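Local coordinates for protein sucrose 6(F)-phosphate phosphorylase (Thermoanaerobacterium thermosaccharolyticum DSM 571, PDB 6S9V) that belongs to the alpha-amylase family of carbohydrate-active enzymes, built on a closed eight-stranded parallel TIM barrel followed by a five-stranded antiparallel sheet, at residues K18-L23 with F443-E448; I274-V279 with F303-C308; F384-P389 with L466-D471; V394-G399 with R436-I441. One frame throughout, in Å; residues are numbered along the deposited sequence.

Contact 1. Residues K18-L23 with F443-E448; sequences KNKVQL and FRNEYE
N19 receives the guanidinium of R444 end-on, one nitrogen to each of two oxygens. NH2 donates to the side-chain OD1 of N19 at 2.7 Å with an N-H...O angle of 165°, while NH1 reaches the backbone O of N19 at 3.0 Å. Both oxygens lie close to the guanidinium plane, although the amide plane of N19 is turned 65° from it. N19 centres an inverse gamma turn, and its chi1 (-174°) swings CG out beside the carbonyl carbon, so that OD1 and the backbone O can both meet R444. The third nitrogen, R444 NE, is bonded to the backbone O of F383.

Next, K20 NZ donates to the backbone O of N445 at 3.0 Å, in the carbonyl plane. The backbone N of V21 then points to N445 OD1 at 2.9 Å, nearly straight and on a lone pair. V21 also lays CG2 against the aliphatic CG of R444, 3.8 Å away. N445 ND2 is bonded to the backbone O of D47. These four hydrogen bonds across the contact join the loop entering strand 22-25, the first of the TIM barrel, to the last helix before the antiparallel sheet.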
loop_
_atom_site.group_PDB
_atom_site.type_symbol
_atom_site.label_atom_id
_atom_site.label_comp_id
_atom_site.label_asym_id
_atom_site.label_seq_id
_atom_site.Cartn_x
_atom_site.Cartn_y
_atom_site.Cartn_z
ATOM N N LYS A 18 10.976 -3.295 13.330
ATOM C CA LYS A 18 10.141 -3.708 14.446
ATOM C C LYS A 18 9.062 -4.654 13.940
ATOM O O LYS A 18 8.345 -4.339 12.986
ATOM C CB LYS A 18 9.496 -2.482 15.091
ATOM C CG LYS A 18 8.811 -2.742 16.420
ATOM C CD LYS A 18 7.860 -1.600 16.801
ATOM C CE LYS A 18 8.570 -0.280 17.058
ATOM N NZ LYS A 18 7.605 0.732 17.631
ATOM N N ASN A 19 8.945 -5.810 14.582
ATOM C CA ASN A 19 8.018 -6.847 14.127
ATOM C C ASN A 19 6.687 -6.763 14.873
ATOM O O ASN A 19 6.251 -7.710 15.536
ATOM C CB ASN A 19 8.649 -8.228 14.290
ATOM C CG ASN A 19 7.790 -9.331 13.695
ATOM O OD1 ASN A 19 7.015 -9.091 12.766
ATOM N ND2 ASN A 19 7.905 -10.534 14.240
ATOM N N LYS A 20 6.018 -5.628 14.730
ATOM C CA LYS A 20 4.736 -5.402 15.383
ATOM C C LYS A 20 3.714 -4.950 14.353
ATOM O O LYS A 20 4.055 -4.416 13.297
ATOM C CB LYS A 20 4.852 -4.381 16.519
ATOM C CG LYS A 20 5.776 -4.854 17.639
ATOM C CD LYS A 20 5.482 -4.183 18.963
ATOM C CE LYS A 20 6.475 -4.631 20.035
ATOM N NZ LYS A 20 6.734 -6.105 19.999
ATOM N N VAL A 21 2.442 -5.190 14.674
ATOM C CA VAL A 21 1.371 -4.818 13.766
ATOM C C VAL A 21 1.351 -3.305 13.575
ATOM O O VAL A 21 1.531 -2.528 14.525
ATOM C CB VAL A 21 0.030 -5.344 14.308
ATOM C CG1 VAL A 21 -1.105 -4.917 13.415
ATOM C CG2 VAL A 21 0.066 -6.863 14.452
ATOM N N GLN A 22 1.111 -2.879 12.340
ATOM C CA GLN A 22 1.031 -1.464 12.004
ATOM C C GLN A 22 -0.364 -1.104 11.506
ATOM O O GLN A 22 -1.072 -1.935 10.943
ATOM C CB GLN A 22 2.042 -1.106 10.925
ATOM C CG GLN A 22 3.480 -1.448 11.303
ATOM C CD GLN A 22 4.464 -1.048 10.238
ATOM O OE1 GLN A 22 4.122 -0.965 9.060
ATOM N NE2 GLN A 22 5.704 -0.802 10.641
ATOM N N LEU A 23 -0.731 0.152 11.698
ATOM C CA LEU A 23 -2.004 0.693 11.231
ATOM C C LEU A 23 -1.791 1.449 9.921
ATOM O O LEU A 23 -0.785 2.154 9.758
ATOM C CB LEU A 23 -2.591 1.639 12.288
ATOM C CG LEU A 23 -3.824 2.470 11.893
ATOM C CD1 LEU A 23 -5.047 1.584 11.797
ATOM C CD2 LEU A 23 -4.060 3.608 12.880
ATOM N N PHE A 443 -1.813 -10.161 20.952
ATOM C CA PHE A 443 -1.072 -11.414 21.027
ATOM C C PHE A 443 0.082 -11.426 20.030
ATOM O O PHE A 443 1.207 -11.817 20.370
ATOM C CB PHE A 443 -1.981 -12.615 20.774
ATOM C CG PHE A 443 -1.267 -13.935 20.927
ATOM C CD1 PHE A 443 -1.077 -14.489 22.183
ATOM C CD2 PHE A 443 -0.758 -14.595 19.822
ATOM C CE1 PHE A 443 -0.394 -15.699 22.339
ATOM C CE2 PHE A 443 -0.089 -15.809 19.966
ATOM C CZ PHE A 443 0.088 -16.357 21.226
ATOM N N ARG A 444 -0.175 -10.978 18.796
ATOM C CA ARG A 444 0.872 -10.927 17.775
ATOM C C ARG A 444 1.984 -9.943 18.142
ATOM O O ARG A 444 3.136 -10.121 17.717
ATOM C CB ARG A 444 0.237 -10.572 16.428
ATOM C CG ARG A 444 1.199 -10.378 15.281
ATOM C CD ARG A 444 2.073 -11.591 15.020
ATOM N NE ARG A 444 2.902 -11.369 13.836
ATOM C CZ ARG A 444 3.956 -10.557 13.805
ATOM N NH1 ARG A 444 4.315 -9.900 14.896
ATOM N NH2 ARG A 444 4.647 -10.396 12.683
ATOM N N ASN A 445 1.666 -8.898 18.911
ATOM C CA ASN A 445 2.688 -7.954 19.351
ATOM C C ASN A 445 3.434 -8.426 20.589
ATOM O O ASN A 445 4.587 -8.030 20.798
ATOM C CB ASN A 445 2.079 -6.588 19.662
ATOM C CG ASN A 445 1.615 -5.872 18.423
ATOM O OD1 ASN A 445 2.038 -6.202 17.312
ATOM N ND2 ASN A 445 0.739 -4.880 18.601
ATOM N N GLU A 446 2.796 -9.233 21.434
ATOM C CA GLU A 446 3.359 -9.561 22.736
ATOM C C GLU A 446 4.086 -10.895 22.754
ATOM O O GLU A 446 5.095 -11.032 23.454
ATOM C CB GLU A 446 2.260 -9.607 23.811
ATOM C CG GLU A 446 1.587 -8.277 24.134
ATOM C CD GLU A 446 0.325 -8.453 24.981
ATOM O OE1 GLU A 446 -0.096 -9.611 25.178
ATOM O OE2 GLU A 446 -0.241 -7.441 25.457
ATOM N N TYR A 447 3.617 -11.890 22.009
ATOM C CA TYR A 447 4.168 -13.226 22.167
ATOM C C TYR A 447 5.489 -13.352 21.420
ATOM O O TYR A 447 5.567 -13.089 20.218
ATOM C CB TYR A 447 3.179 -14.288 21.704
ATOM C CG TYR A 447 3.553 -15.635 22.283
ATOM C CD1 TYR A 447 3.445 -15.877 23.649
ATOM C CD2 TYR A 447 4.066 -16.636 21.480
ATOM C CE1 TYR A 447 3.815 -17.100 24.190
ATOM C CE2 TYR A 447 4.432 -17.855 22.009
ATOM C CZ TYR A 447 4.307 -18.082 23.357
ATOM O OH TYR A 447 4.689 -19.296 23.866
ATOM N N GLU A 448 6.520 -13.795 22.132
ATOM C CA GLU A 448 7.888 -13.682 21.642
ATOM C C GLU A 448 8.205 -14.636 20.496
ATOM O O GLU A 448 9.172 -14.395 19.760
ATOM C CB GLU A 448 8.846 -13.914 22.812
ATOM C CG GLU A 448 8.686 -12.912 23.965
ATOM C CD GLU A 448 7.571 -13.259 24.970
ATOM O OE1 GLU A 448 6.670 -14.078 24.658
ATOM O OE2 GLU A 448 7.605 -12.699 26.093
#

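Contact 2. Residues I274-V279 with F303-C308; sequences ILPFTV and FTMLDC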
loop_
_atom_site.group_PDB
_atom_site.type_symbol
_atom_site.label_atom_id
_atom_site.label_comp_id
_atom_site.label_asym_id
_atom_site.label_seq_id
_atom_site.Cartn_x
_atom_site.Cartn_y
_atom_site.Cartn_z
ATOM N N ILE A 274 0.104 -10.630 -3.084
ATOM C CA ILE A 274 -0.459 -11.931 -3.445
ATOM C C ILE A 274 -1.305 -12.483 -2.301
ATOM O O ILE A 274 -2.324 -13.151 -2.542
ATOM C CB ILE A 274 0.664 -12.905 -3.828
ATOM C CG1 ILE A 274 1.307 -12.475 -5.148
ATOM C CG2 ILE A 274 0.145 -14.329 -3.954
ATOM C CD1 ILE A 274 2.666 -13.088 -5.396
ATOM N N LEU A 275 -0.896 -12.221 -1.060
ATOM C CA LEU A 275 -1.619 -12.764 0.087
ATOM C C LEU A 275 -3.074 -12.310 0.177
ATOM O O LEU A 275 -3.913 -13.124 0.601
ATOM C CB LEU A 275 -0.885 -12.390 1.377
ATOM C CG LEU A 275 -1.333 -13.092 2.656
ATOM C CD1 LEU A 275 -0.975 -14.565 2.658
ATOM C CD2 LEU A 275 -0.737 -12.384 3.870
ATOM N N PRO A 276 -3.437 -11.060 -0.130
ATOM C CA PRO A 276 -4.853 -10.663 0.062
ATOM C C PRO A 276 -5.829 -11.548 -0.704
ATOM O O PRO A 276 -6.798 -12.056 -0.120
ATOM C CB PRO A 276 -4.872 -9.199 -0.408
ATOM C CG PRO A 276 -3.442 -8.724 -0.200
ATOM C CD PRO A 276 -2.592 -9.923 -0.533
ATOM N N PHE A 277 -5.592 -11.757 -2.000
ATOM C CA PHE A 277 -6.435 -12.666 -2.774
ATOM C C PHE A 277 -6.275 -14.105 -2.301
ATOM O O PHE A 277 -7.258 -14.851 -2.215
ATOM C CB PHE A 277 -6.087 -12.562 -4.265
ATOM C CG PHE A 277 -6.942 -13.437 -5.154
ATOM C CD1 PHE A 277 -6.682 -14.799 -5.284
ATOM C CD2 PHE A 277 -7.994 -12.894 -5.865
ATOM C CE1 PHE A 277 -7.484 -15.603 -6.099
ATOM C CE2 PHE A 277 -8.795 -13.683 -6.679
ATOM C CZ PHE A 277 -8.543 -15.031 -6.804
ATOM N N THR A 278 -5.038 -14.521 -2.007
ATOM C CA THR A 278 -4.796 -15.903 -1.605
ATOM C C THR A 278 -5.589 -16.265 -0.356
ATOM O O THR A 278 -6.154 -17.362 -0.264
ATOM C CB THR A 278 -3.292 -16.116 -1.386
ATOM O OG1 THR A 278 -2.606 -15.914 -2.627
ATOM C CG2 THR A 278 -3.004 -17.521 -0.873
ATOM N N VAL A 279 -5.660 -15.352 0.612
ATOM C CA VAL A 279 -6.421 -15.628 1.824
ATOM C C VAL A 279 -7.914 -15.677 1.523
ATOM O O VAL A 279 -8.635 -16.537 2.042
ATOM C CB VAL A 279 -6.078 -14.599 2.913
ATOM C CG1 VAL A 279 -7.069 -14.688 4.065
ATOM C CG2 VAL A 279 -4.650 -14.839 3.426
ATOM N N PHE A 303 5.853 -6.477 3.592
ATOM C CA PHE A 303 4.790 -5.942 4.430
ATOM C C PHE A 303 3.494 -6.616 4.016
ATOM O O PHE A 303 3.105 -6.537 2.844
ATOM C CB PHE A 303 4.694 -4.432 4.283
ATOM C CG PHE A 303 5.756 -3.692 5.032
ATOM C CD1 PHE A 303 7.068 -3.720 4.599
ATOM C CD2 PHE A 303 5.441 -2.975 6.169
ATOM C CE1 PHE A 303 8.051 -3.032 5.287
ATOM C CE2 PHE A 303 6.416 -2.288 6.863
ATOM C CZ PHE A 303 7.724 -2.319 6.425
ATOM N N THR A 304 2.854 -7.307 4.957
ATOM C CA THR A 304 1.633 -8.034 4.646
ATOM C C THR A 304 0.401 -7.195 4.955
ATOM O O THR A 304 0.424 -6.263 5.764
ATOM C CB THR A 304 1.539 -9.350 5.418
ATOM O OG1 THR A 304 1.401 -9.086 6.820
ATOM C CG2 THR A 304 2.762 -10.213 5.169
ATOM N N MET A 305 -0.690 -7.548 4.286
ATOM C CA MET A 305 -1.949 -6.850 4.463
ATOM C C MET A 305 -3.045 -7.787 4.001
ATOM O O MET A 305 -2.800 -8.747 3.271
ATOM C CB MET A 305 -1.982 -5.550 3.664
ATOM C CG MET A 305 -2.095 -5.796 2.160
ATOM S SD MET A 305 -1.663 -4.357 1.179
ATOM C CE MET A 305 0.069 -4.700 0.903
ATOM N N LEU A 306 -4.261 -7.506 4.460
ATOM C CA LEU A 306 -5.453 -8.006 3.792
ATOM C C LEU A 306 -6.075 -6.871 2.986
ATOM O O LEU A 306 -6.087 -6.919 1.754
ATOM C CB LEU A 306 -6.439 -8.587 4.809
ATOM C CG LEU A 306 -5.927 -9.748 5.669
ATOM C CD1 LEU A 306 -6.986 -10.207 6.656
ATOM C CD2 LEU A 306 -5.478 -10.916 4.819
ATOM N N ASP A 307 -6.519 -5.819 3.673
ATOM C CA ASP A 307 -6.994 -4.598 3.048
ATOM C C ASP A 307 -5.936 -3.494 3.134
ATOM O O ASP A 307 -5.019 -3.529 3.958
ATOM C CB ASP A 307 -8.306 -4.122 3.690
ATOM C CG ASP A 307 -8.262 -4.085 5.215
ATOM O OD1 ASP A 307 -7.264 -4.535 5.819
ATOM O OD2 ASP A 307 -9.241 -3.582 5.816
ATOM N N CYS A 308 -6.059 -2.532 2.226
ATOM C CA CYS A 308 -5.293 -1.289 2.246
ATOM C C CYS A 308 -6.190 -0.208 1.649
ATOM O O CYS A 308 -7.400 -0.403 1.497
ATOM C CB CYS A 308 -3.963 -1.459 1.501
ATOM S SG CYS A 308 -4.108 -1.708 -0.280
#
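In the TIM barrel, strands 269-271 and 302-304 are neighbours, and this contact lies where the chain leaves each of them: the start of helix 275-285 packs on the residues running out of strand 302-304. Every touching residue is buried, and no hydrogen bond crosses between the two segments, so packing alone joins them here.

P276 sits where the backbones come nearest, its CA 4.6 Å from the CA of L306. Its ring rests on two successive carbonyl oxygens: CG is 3.5 Å from the backbone O of M305, and CB is 3.4 Å from the backbone O of L306. The CG of P276 also meets the CG of M305, a residue whose side chain lies about 4 Å from a bound sulfate ion. To one side, L275 extends CD2 to the CB of T304. The L275 side chain also touches L291 of helix 289-295.

Within segment 274-279, the backbone O of I274 accepts from both the backbone N and the OG1 of T278, the hydroxyl standing 51° out of the carbonyl plane. One turn beyond L275, V279 meets L306, whose CB bond points away from the helix although its end comes nearer. In L306, chi1 (-59°) sets CG anti to the carbonyl carbon and chi2 (179°) carries the chain on; the two side chains cross at about a right angle, with V279 CG1 4.2 Å from L306 CD2.

Contact 3. Residues F384-P389 with L466-D471; sequences FTPGIP and LTWKKD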
loop_
_atom_site.group_PDB
_atom_site.type_symbol
_atom_site.label_atom_id
_atom_site.label_comp_id
_atom_site.label_asym_id
_atom_site.label_seq_id
_atom_site.Cartn_x
_atom_site.Cartn_y
_atom_site.Cartn_z
ATOM N N PHE A 384 0.364 -14.845 11.186
ATOM C CA PHE A 384 1.285 -15.973 11.238
ATOM C C PHE A 384 2.166 -16.081 9.997
ATOM O O PHE A 384 3.086 -16.901 9.983
ATOM C CB PHE A 384 0.515 -17.293 11.440
ATOM C CG PHE A 384 0.308 -17.638 12.888
ATOM C CD1 PHE A 384 -0.606 -16.934 13.659
ATOM C CD2 PHE A 384 1.052 -18.634 13.486
ATOM C CE1 PHE A 384 -0.778 -17.232 14.997
ATOM C CE2 PHE A 384 0.897 -18.927 14.823
ATOM C CZ PHE A 384 -0.018 -18.234 15.581
ATOM N N THR A 385 1.896 -15.299 8.965
ATOM C CA THR A 385 2.727 -15.279 7.757
ATOM C C THR A 385 3.953 -14.406 7.993
ATOM O O THR A 385 3.816 -13.289 8.500
ATOM C CB THR A 385 1.932 -14.739 6.569
ATOM O OG1 THR A 385 0.822 -15.605 6.310
ATOM C CG2 THR A 385 2.813 -14.667 5.308
ATOM N N PRO A 386 5.157 -14.880 7.659
ATOM C CA PRO A 386 6.347 -14.036 7.831
ATOM C C PRO A 386 6.200 -12.716 7.084
ATOM O O PRO A 386 5.739 -12.669 5.940
ATOM C CB PRO A 386 7.478 -14.892 7.251
ATOM C CG PRO A 386 7.008 -16.304 7.420
ATOM C CD PRO A 386 5.503 -16.241 7.204
ATOM N N GLY A 387 6.612 -11.643 7.747
ATOM C CA GLY A 387 6.482 -10.296 7.229
ATOM C C GLY A 387 5.919 -9.358 8.292
ATOM O O GLY A 387 5.423 -9.773 9.324
ATOM N N ILE A 388 6.018 -8.068 7.969
ATOM C CA ILE A 388 5.518 -7.033 8.884
ATOM C C ILE A 388 4.039 -6.860 8.613
ATOM O O ILE A 388 3.656 -6.446 7.510
ATOM C CB ILE A 388 6.273 -5.705 8.679
ATOM C CG1 ILE A 388 7.773 -5.911 8.872
ATOM C CG2 ILE A 388 5.711 -4.640 9.618
ATOM C CD1 ILE A 388 8.154 -6.339 10.264
ATOM N N PRO A 389 3.158 -7.156 9.583
ATOM C CA PRO A 389 1.710 -7.100 9.327
ATOM C C PRO A 389 1.144 -5.694 9.479
ATOM O O PRO A 389 1.424 -4.998 10.456
ATOM C CB PRO A 389 1.123 -8.051 10.378
ATOM C CG PRO A 389 2.192 -8.225 11.428
ATOM C CD PRO A 389 3.472 -7.579 10.960
ATOM N N LEU A 466 0.251 -23.600 11.389
ATOM C CA LEU A 466 1.481 -22.824 11.291
ATOM C C LEU A 466 2.042 -22.579 12.685
ATOM O O LEU A 466 1.291 -22.279 13.618
ATOM C CB LEU A 466 1.225 -21.495 10.584
ATOM C CG LEU A 466 0.567 -21.587 9.204
ATOM C CD1 LEU A 466 0.198 -20.190 8.707
ATOM C CD2 LEU A 466 1.464 -22.307 8.194
ATOM N N THR A 467 3.367 -22.670 12.819
ATOM C CA THR A 467 4.012 -22.600 14.120
ATOM C C THR A 467 5.195 -21.645 14.095
ATOM O O THR A 467 5.977 -21.632 13.140
ATOM C CB THR A 467 4.497 -23.994 14.567
ATOM O OG1 THR A 467 3.374 -24.843 14.841
ATOM C CG2 THR A 467 5.389 -23.895 15.803
ATOM N N TRP A 468 5.318 -20.857 15.164
ATOM C CA TRP A 468 6.489 -20.034 15.440
ATOM C C TRP A 468 7.141 -20.530 16.726
ATOM O O TRP A 468 6.450 -20.888 17.688
ATOM C CB TRP A 468 6.114 -18.552 15.563
ATOM C CG TRP A 468 5.752 -17.924 14.255
ATOM C CD1 TRP A 468 4.524 -17.933 13.648
ATOM C CD2 TRP A 468 6.626 -17.201 13.383
ATOM N NE1 TRP A 468 4.577 -17.250 12.460
ATOM C CE2 TRP A 468 5.857 -16.791 12.269
ATOM C CE3 TRP A 468 7.978 -16.854 13.435
ATOM C CZ2 TRP A 468 6.402 -16.070 11.214
ATOM C CZ3 TRP A 468 8.519 -16.126 12.383
ATOM C CH2 TRP A 468 7.735 -15.742 11.289
ATOM N N LYS A 469 8.473 -20.537 16.749
ATOM C CA LYS A 469 9.211 -21.008 17.915
ATOM C C LYS A 469 10.350 -20.057 18.242
ATOM O O LYS A 469 11.117 -19.679 17.349
ATOM C CB LYS A 469 9.787 -22.409 17.659
ATOM C CG LYS A 469 8.753 -23.516 17.598
ATOM C CD LYS A 469 9.363 -24.855 17.192
ATOM C CE LYS A 469 10.319 -25.399 18.239
ATOM N NZ LYS A 469 9.569 -26.005 19.373
ATOM N N LYS A 470 10.469 -19.686 19.520
ATOM C CA LYS A 470 11.641 -18.964 20.008
ATOM C C LYS A 470 11.920 -19.378 21.445
ATOM O O LYS A 470 11.098 -19.139 22.333
ATOM C CB LYS A 470 11.464 -17.443 19.917
ATOM C CG LYS A 470 12.681 -16.680 20.446
ATOM C CD LYS A 470 12.532 -15.169 20.358
ATOM C CE LYS A 470 13.802 -14.488 20.881
ATOM N NZ LYS A 470 13.795 -13.001 20.700
ATOM N N ASP A 471 13.080 -19.979 21.674
ATOM C CA ASP A 471 13.507 -20.355 23.027
ATOM C C ASP A 471 12.455 -21.315 23.571
ATOM O O ASP A 471 12.108 -22.287 22.881
ATOM C CB ASP A 471 13.729 -19.091 23.851
ATOM C CG ASP A 471 14.804 -18.196 23.275
ATOM O OD1 ASP A 471 15.745 -18.726 22.648
ATOM O OD2 ASP A 471 14.716 -16.964 23.456
#
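W468 lays the pyrrole side of its indole beside F384, the two side chains sliding past each other in opposite directions. The closest carbons are W468 CD1 and F384 CD2, 3.5 Å apart. The ring planes are inclined by 59°, with 5.5 Å between the centroids of the phenyl and the five-membered ring.

The same indole is tied to the backbone. W468 NE1 donates to the backbone O of F384 at 2.9 Å, with an N-H...O angle of 151°. The oxygen lies near the indole plane, whereas NE1 is tilted 34° from the carbonyl plane. This bond satisfies the indole N-H and limits rotation of the ring. Farther round the indole, P386 CG approaches W468 CZ2 at 3.8 Å and also lies near CH2, on the six-membered ring.

L466, two residues earlier on the strand, points the same way as W468. Its CD1 meets F384 CB at 4.0 Å, and its backbone O lies 3.6 Å from F384 CE2. F384 is thus touched by L466 and W468, whose CB bonds both point toward segment 384-389.

F450 adds a further aromatic ring, edge-to-face on F384 and obliquely against W468. The turn between helix 372-384 and barrel strand 388-392 is in this way packed on strand 463-470 of the antiparallel sheet, with F454 of strand 453-456 and L295 of helix 289-295 alongside.

Contact 4. Residues V394-G399 with R436-I441; sequences VGLLAG and RLLKLI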
loop_
_atom_site.group_PDB
_atom_site.type_symbol
_atom_site.label_atom_id
_atom_site.label_comp_id
_atom_site.label_asym_id
_atom_site.label_seq_id
_atom_site.Cartn_x
_atom_site.Cartn_y
_atom_site.Cartn_z
ATOM N N VAL A 394 -10.196 0.602 8.171
ATOM C CA VAL A 394 -11.557 0.107 7.967
ATOM C C VAL A 394 -11.674 -1.328 8.464
ATOM O O VAL A 394 -12.641 -1.689 9.147
ATOM C CB VAL A 394 -11.967 0.228 6.486
ATOM C CG1 VAL A 394 -13.353 -0.428 6.248
ATOM C CG2 VAL A 394 -11.983 1.685 6.062
ATOM N N GLY A 395 -10.687 -2.168 8.133
ATOM C CA GLY A 395 -10.694 -3.541 8.605
ATOM C C GLY A 395 -10.506 -3.650 10.105
ATOM O O GLY A 395 -11.058 -4.556 10.737
ATOM N N LEU A 396 -9.755 -2.723 10.692
ATOM C CA LEU A 396 -9.613 -2.683 12.142
ATOM C C LEU A 396 -10.968 -2.593 12.827
ATOM O O LEU A 396 -11.184 -3.209 13.875
ATOM C CB LEU A 396 -8.744 -1.488 12.540
ATOM C CG LEU A 396 -8.585 -1.255 14.039
ATOM C CD1 LEU A 396 -7.805 -2.406 14.679
ATOM C CD2 LEU A 396 -7.916 0.094 14.311
ATOM N N LEU A 397 -11.883 -1.820 12.255
ATOM C CA LEU A 397 -13.201 -1.595 12.830
ATOM C C LEU A 397 -14.263 -2.474 12.187
ATOM O O LEU A 397 -15.456 -2.226 12.377
ATOM C CB LEU A 397 -13.568 -0.118 12.693
ATOM C CG LEU A 397 -12.545 0.825 13.347
ATOM C CD1 LEU A 397 -12.943 2.275 13.188
ATOM C CD2 LEU A 397 -12.393 0.481 14.823
ATOM N N ALA A 398 -13.849 -3.498 11.444
ATOM C CA ALA A 398 -14.753 -4.412 10.752
ATOM C C ALA A 398 -15.768 -3.641 9.915
ATOM O O ALA A 398 -16.967 -3.914 9.933
ATOM C CB ALA A 398 -15.444 -5.342 11.745
ATOM N N GLY A 399 -15.272 -2.666 9.158
ATOM C CA GLY A 399 -16.164 -1.822 8.387
ATOM C C GLY A 399 -16.725 -2.552 7.179
ATOM O O GLY A 399 -16.058 -3.381 6.559
ATOM N N ARG A 436 -12.317 -9.000 19.480
ATOM C CA ARG A 436 -11.555 -10.210 19.172
ATOM C C ARG A 436 -10.314 -9.888 18.354
ATOM O O ARG A 436 -9.243 -10.462 18.586
ATOM C CB ARG A 436 -12.419 -11.218 18.418
ATOM C CG ARG A 436 -13.528 -11.825 19.238
ATOM C CD ARG A 436 -14.455 -12.628 18.342
ATOM N NE ARG A 436 -13.792 -13.801 17.784
ATOM C CZ ARG A 436 -14.297 -14.556 16.811
ATOM N NH1 ARG A 436 -15.475 -14.254 16.271
ATOM N NH2 ARG A 436 -13.625 -15.616 16.378
ATOM N N LEU A 437 -10.443 -8.991 17.372
ATOM C CA LEU A 437 -9.299 -8.625 16.546
ATOM C C LEU A 437 -8.232 -7.901 17.361
ATOM O O LEU A 437 -7.031 -8.130 17.160
ATOM C CB LEU A 437 -9.757 -7.755 15.378
ATOM C CG LEU A 437 -8.675 -7.238 14.427
ATOM C CD1 LEU A 437 -7.767 -8.362 13.930
ATOM C CD2 LEU A 437 -9.338 -6.502 13.249
ATOM N N LEU A 438 -8.644 -7.020 18.273
ATOM C CA LEU A 438 -7.670 -6.307 19.089
ATOM C C LEU A 438 -6.889 -7.270 19.978
ATOM O O LEU A 438 -5.679 -7.103 20.172
ATOM C CB LEU A 438 -8.375 -5.236 19.926
ATOM C CG LEU A 438 -8.995 -4.082 19.118
ATOM C CD1 LEU A 438 -9.699 -3.090 20.023
ATOM C CD2 LEU A 438 -7.939 -3.366 18.287
ATOM N N LYS A 439 -7.565 -8.284 20.532
ATOM C CA LYS A 439 -6.878 -9.283 21.347
ATOM C C LYS A 439 -5.869 -10.069 20.513
ATOM O O LYS A 439 -4.742 -10.339 20.964
ATOM C CB LYS A 439 -7.901 -10.222 21.994
ATOM C CG LYS A 439 -7.294 -11.183 23.001
ATOM C CD LYS A 439 -8.352 -12.008 23.722
ATOM C CE LYS A 439 -7.706 -13.051 24.627
ATOM N NZ LYS A 439 -8.722 -13.889 25.337
ATOM N N LEU A 440 -6.260 -10.444 19.294
ATOM C CA LEU A 440 -5.351 -11.149 18.400
ATOM C C LEU A 440 -4.156 -10.278 18.045
ATOM O O LEU A 440 -3.015 -10.756 18.023
ATOM C CB LEU A 440 -6.083 -11.572 17.126
ATOM C CG LEU A 440 -5.243 -12.274 16.054
ATOM C CD1 LEU A 440 -4.718 -13.611 16.583
ATOM C CD2 LEU A 440 -6.039 -12.462 14.776
ATOM N N ILE A 441 -4.396 -8.996 17.751
ATOM C CA ILE A 441 -3.295 -8.093 17.429
ATOM C C ILE A 441 -2.309 -8.028 18.587
ATOM O O ILE A 441 -1.088 -8.146 18.401
ATOM C CB ILE A 441 -3.832 -6.697 17.066
ATOM C CG1 ILE A 441 -4.507 -6.724 15.694
ATOM C CG2 ILE A 441 -2.704 -5.692 17.082
ATOM C CD1 ILE A 441 -5.307 -5.461 15.379
#
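The backbones stay well separated, their nearest CA atoms being those of L396 and L437 at 7.4 Å, so leucine and isoleucine side chains span the gap, reaching side chains and, at L437, backbone oxygens. L396 CG lies anti to the backbone N (chi1 176°), and chi2 of 66° then places CD1, which touches two residues of helix 432-446: CD2 of L438 at 3.7 Å and CD1 of I441 at 4.0 Å. L396 crosses each at about a right angle.

Helix 393-396 ends here in a Schellman motif. A398, with positive phi, is the C-prime residue; G399 N bonds to the backbone O of V394 at 2.8 Å, and A398 N to that of G395. Following barrel strand 388-392 directly in the chain, this short helix turns its last carbonyls to the longer one.

L437 CD2 is 3.6 Å from the backbone O of G395. The same L437 CD2 is 3.8 Å from L396 O. The G395 oxygen also bonds the hydroxyl of Y375, whereas L396 O is buried with no hydrogen-bond partner in the model. F45 and F49 also pack on L396, and F383 of helix 372-384 touches I441.

Overall arrangement
Contacts 1, 2 and 3 all reach the eight-stranded barrel, where strand 388-392 lies between strands 302-304 and 22-25 and so closes the ring. Backbone pairing joins them there: Q22 N lies 2.9 Å from P389 O, and T304 N lies 2.8 Å from I388 O. Contacts 1 and 3 are closest, with centres about 10 Å apart, and their segments alternate along the chain. Contact 2 closes before contacts 3 and 4 open. Contact 1 joins the loop before the first barrel strand, and contact 4 the helix after the last, to helix 432-446, their centres about 14 Å apart, while contact 3 joins the turn before strand 388-392 to the antiparallel sheet.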